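Local coordinates for protein MucR Phosphodiesterase (Pseudomonas aeruginosa, PDB 5M1T) that belongs to the EAL-domain family of phosphodiesterases, modelled here with a bound C2E ligand and two magnesium sites, at residues P52-P60 and Q251-N260. Numbering follows the deposited sequence.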
loop_
_atom_site.group_PDB
_atom_site.type_symbol
_atom_site.label_atom_id
_atom_site.label_comp_id
_atom_site.label_asym_id
_atom_site.label_seq_id
_atom_site.Cartn_x
_atom_site.Cartn_y
_atom_site.Cartn_z
ATOM N N PRO A 52 24.214 9.805 -11.530
ATOM C CA PRO A 52 23.826 11.020 -12.249
ATOM C C PRO A 52 22.775 10.793 -13.303
ATOM O O PRO A 52 22.847 9.772 -14.016
ATOM C CB PRO A 52 25.112 11.441 -12.958
ATOM C CG PRO A 52 26.235 10.766 -12.256
ATOM C CD PRO A 52 25.665 9.541 -11.605
ATOM N N LYS A 53 21.791 11.685 -13.389
ATOM C CA LYS A 53 20.898 11.716 -14.552
ATOM C C LYS A 53 21.306 13.007 -15.248
ATOM O O LYS A 53 21.479 14.037 -14.596
ATOM C CB LYS A 53 19.404 11.775 -14.206
ATOM C CG LYS A 53 18.917 10.706 -13.223
ATOM C CD LYS A 53 17.588 11.086 -12.547
ATOM C CE LYS A 53 16.575 11.623 -13.554
ATOM N NZ LYS A 53 15.403 12.187 -12.824
ATOM N N VAL A 54 21.454 12.944 -16.560
ATOM C CA VAL A 54 22.086 14.028 -17.324
ATOM C C VAL A 54 21.209 14.403 -18.504
ATOM O O VAL A 54 20.655 13.507 -19.130
ATOM C CB VAL A 54 23.462 13.514 -17.793
ATOM C CG1 VAL A 54 24.040 14.333 -18.895
ATOM C CG2 VAL A 54 24.425 13.525 -16.627
ATOM N N LEU A 55 21.076 15.703 -18.817
ATOM C CA LEU A 55 20.385 16.102 -20.053
ATOM C C LEU A 55 21.139 15.543 -21.259
ATOM O O LEU A 55 22.358 15.444 -21.252
ATOM C CB LEU A 55 20.145 17.622 -20.187
ATOM C CG LEU A 55 19.044 18.235 -19.264
ATOM C CD1 LEU A 55 18.663 19.647 -19.711
ATOM C CD2 LEU A 55 17.764 17.403 -19.101
ATOM N N ALA A 56 20.383 15.080 -22.237
ATOM C CA ALA A 56 20.945 14.401 -23.393
ATOM C C ALA A 56 21.549 15.434 -24.356
ATOM O O ALA A 56 20.937 16.455 -24.604
ATOM C CB ALA A 56 19.845 13.636 -24.089
ATOM N N PRO A 57 22.721 15.182 -24.927
ATOM C CA PRO A 57 23.477 13.946 -24.793
ATOM C C PRO A 57 24.373 13.844 -23.555
ATOM O O PRO A 57 24.630 12.743 -23.075
ATOM C CB PRO A 57 24.377 13.985 -26.027
ATOM C CG PRO A 57 24.636 15.452 -26.240
ATOM C CD PRO A 57 23.339 16.117 -25.889
ATOM N N ASN A 58 24.889 14.972 -23.083
ATOM C CA ASN A 58 25.813 14.954 -21.953
ATOM C C ASN A 58 25.693 16.216 -21.117
ATOM O O ASN A 58 26.626 16.589 -20.438
ATOM C CB ASN A 58 27.219 14.824 -22.489
ATOM C CG ASN A 58 28.090 13.993 -21.601
ATOM O OD1 ASN A 58 27.784 13.780 -20.420
ATOM N ND2 ASN A 58 29.188 13.505 -22.160
ATOM N N GLY A 59 24.507 16.839 -21.208
ATOM C CA GLY A 59 24.231 18.262 -20.904
ATOM C C GLY A 59 24.351 18.311 -19.427
ATOM O O GLY A 59 24.850 17.347 -18.859
ATOM N N PRO A 60 23.868 19.377 -18.778
ATOM C CA PRO A 60 24.069 19.373 -17.332
ATOM C C PRO A 60 23.377 18.186 -16.629
ATOM O O PRO A 60 22.314 17.698 -17.040
ATOM C CB PRO A 60 23.433 20.688 -16.872
ATOM C CG PRO A 60 22.353 20.929 -17.863
ATOM C CD PRO A 60 22.819 20.320 -19.181
ATOM N N GLN A 251 24.084 6.450 -26.789
ATOM C CA GLN A 251 23.964 7.862 -26.435
ATOM C C GLN A 251 23.519 8.680 -27.630
ATOM O O GLN A 251 22.577 9.440 -27.546
ATOM C CB GLN A 251 25.316 8.386 -25.935
ATOM C CG GLN A 251 25.322 9.874 -25.680
ATOM C CD GLN A 251 26.630 10.386 -25.135
ATOM O OE1 GLN A 251 27.700 10.005 -25.607
ATOM N NE2 GLN A 251 26.552 11.295 -24.154
ATOM N N GLU A 252 24.208 8.519 -28.744
ATOM C CA GLU A 252 23.888 9.258 -29.976
ATOM C C GLU A 252 22.487 8.935 -30.461
ATOM O O GLU A 252 21.736 9.830 -30.801
ATOM C CB GLU A 252 24.900 8.951 -31.083
ATOM C CG GLU A 252 24.731 9.794 -32.347
ATOM C CD GLU A 252 23.646 9.268 -33.316
ATOM O OE1 GLU A 252 23.378 8.041 -33.382
ATOM O OE2 GLU A 252 23.035 10.088 -34.054
ATOM N N PHE A 253 22.136 7.661 -30.484
ATOM C CA PHE A 253 20.840 7.260 -30.986
ATOM C C PHE A 253 19.717 7.761 -30.079
ATOM O O PHE A 253 18.701 8.302 -30.515
ATOM C CB PHE A 253 20.810 5.720 -31.132
ATOM C CG PHE A 253 19.452 5.165 -31.254
ATOM C CD1 PHE A 253 18.752 5.294 -32.424
ATOM C CD2 PHE A 253 18.844 4.558 -30.169
ATOM C CE1 PHE A 253 17.462 4.794 -32.532
ATOM C CE2 PHE A 253 17.560 4.053 -30.270
ATOM C CZ PHE A 253 16.875 4.160 -31.455
ATOM N N LEU A 254 19.918 7.612 -28.785
ATOM C CA LEU A 254 18.881 8.036 -27.837
ATOM C C LEU A 254 18.699 9.531 -27.884
ATOM O O LEU A 254 17.598 10.037 -27.722
ATOM C CB LEU A 254 19.248 7.565 -26.434
ATOM C CG LEU A 254 19.165 6.046 -26.319
ATOM C CD1 LEU A 254 19.912 5.554 -25.096
ATOM C CD2 LEU A 254 17.720 5.563 -26.296
ATOM N N THR A 255 19.802 10.248 -28.102
ATOM C CA THR A 255 19.735 11.698 -28.198
ATOM C C THR A 255 18.940 12.117 -29.443
ATOM O O THR A 255 18.035 12.969 -29.371
ATOM C CB THR A 255 21.151 12.308 -28.146
ATOM O OG1 THR A 255 21.701 12.072 -26.828
ATOM C CG2 THR A 255 21.131 13.835 -28.413
ATOM N N ARG A 256 19.253 11.493 -30.574
ATOM C CA ARG A 256 18.578 11.794 -31.822
ATOM C C ARG A 256 17.087 11.502 -31.748
ATOM O O ARG A 256 16.294 12.205 -32.371
ATOM C CB ARG A 256 19.216 11.039 -32.997
ATOM C CG ARG A 256 18.570 11.371 -34.334
ATOM C CD ARG A 256 19.382 10.939 -35.535
ATOM N NE ARG A 256 20.168 9.716 -35.331
ATOM C CZ ARG A 256 19.750 8.470 -35.551
ATOM N NH1 ARG A 256 18.504 8.199 -35.933
ATOM N NH2 ARG A 256 20.592 7.467 -35.333
ATOM N N LEU A 257 16.704 10.483 -30.980
ATOM C CA LEU A 257 15.289 10.172 -30.778
ATOM C C LEU A 257 14.568 11.266 -30.022
ATOM O O LEU A 257 13.375 11.443 -30.151
ATOM C CB LEU A 257 15.117 8.886 -29.970
ATOM C CG LEU A 257 15.286 7.533 -30.642
ATOM C CD1 LEU A 257 14.614 6.499 -29.741
ATOM C CD2 LEU A 257 14.695 7.530 -32.040
ATOM N N GLY A 258 15.298 11.962 -29.175
ATOM C CA GLY A 258 14.727 13.043 -28.425
ATOM C C GLY A 258 14.507 12.705 -26.967
ATOM O O GLY A 258 13.660 13.300 -26.355
ATOM N N CYS A 259 15.275 11.777 -26.397
ATOM C CA CYS A 259 15.204 11.535 -24.953
ATOM C C CYS A 259 15.608 12.822 -24.231
ATOM O O CYS A 259 16.504 13.516 -24.683
ATOM C CB CYS A 259 16.121 10.384 -24.520
ATOM S SG CYS A 259 15.594 8.765 -25.094
ATOM N N ASN A 260 14.959 13.124 -23.118
ATOM C CA ASN A 260 15.251 14.347 -22.394
ATOM C C ASN A 260 16.540 14.145 -21.622
ATOM O O ASN A 260 17.454 14.973 -21.705
ATOM C CB ASN A 260 14.072 14.739 -21.496
ATOM C CG ASN A 260 12.780 14.918 -22.300
ATOM O OD1 ASN A 260 11.935 14.003 -22.412
ATOM N ND2 ASN A 260 12.651 16.088 -22.928
#
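Q251 runs its side chain straight out from the helix, CG anti to the backbone N (chi1 174°) and extended through CD, and this reach delivers NE2 to the carbonyl oxygen of P57. One turn on, T255 sets OG1 anti to its own carbonyl carbon (chi1 -67°), facing back along the helix, while CG2, anti to the backbone N, crosses the CB-CD side of the P57 ring obliquely, 4.0 Å from P57 CB. The Q251 NE2 to P57 O bond is short at 2.6 Å; the oxygen lies in the amide plane of Q251, but the donor stands above the carbonyl plane of P57 and misses its lone pairs. OG1 of T255 donates to Q251 O, 2.9 Å away, and T255 N reaches that oxygen from its opposite face. The same OG1 sits 3.3 Å from P57 CA, its hydroxyl turned inward to the helix while the cis-peptide proline packs over it. Beyond the Schellman turn at G258, A56 N donates to N260 O (3.0 Å), nearly straight at 163° but tilted from the carbonyl plane, and A56 CB comes within 3.4 Å of C259 O. A56, Q251 and L254 all touch L262 of strand 261-263, while N260 turns OD1 to the backbone N of I240. The contact thus joins the hairpin loop between strands 46-55 and 61-72 to the last helix-to-strand connection, beside the seam where V54 pairs with L262 in the TIM-barrel-like EAL fold. Its two crossing bonds both end on backbone carbonyls, so the hold on the loop is polar but uncharged.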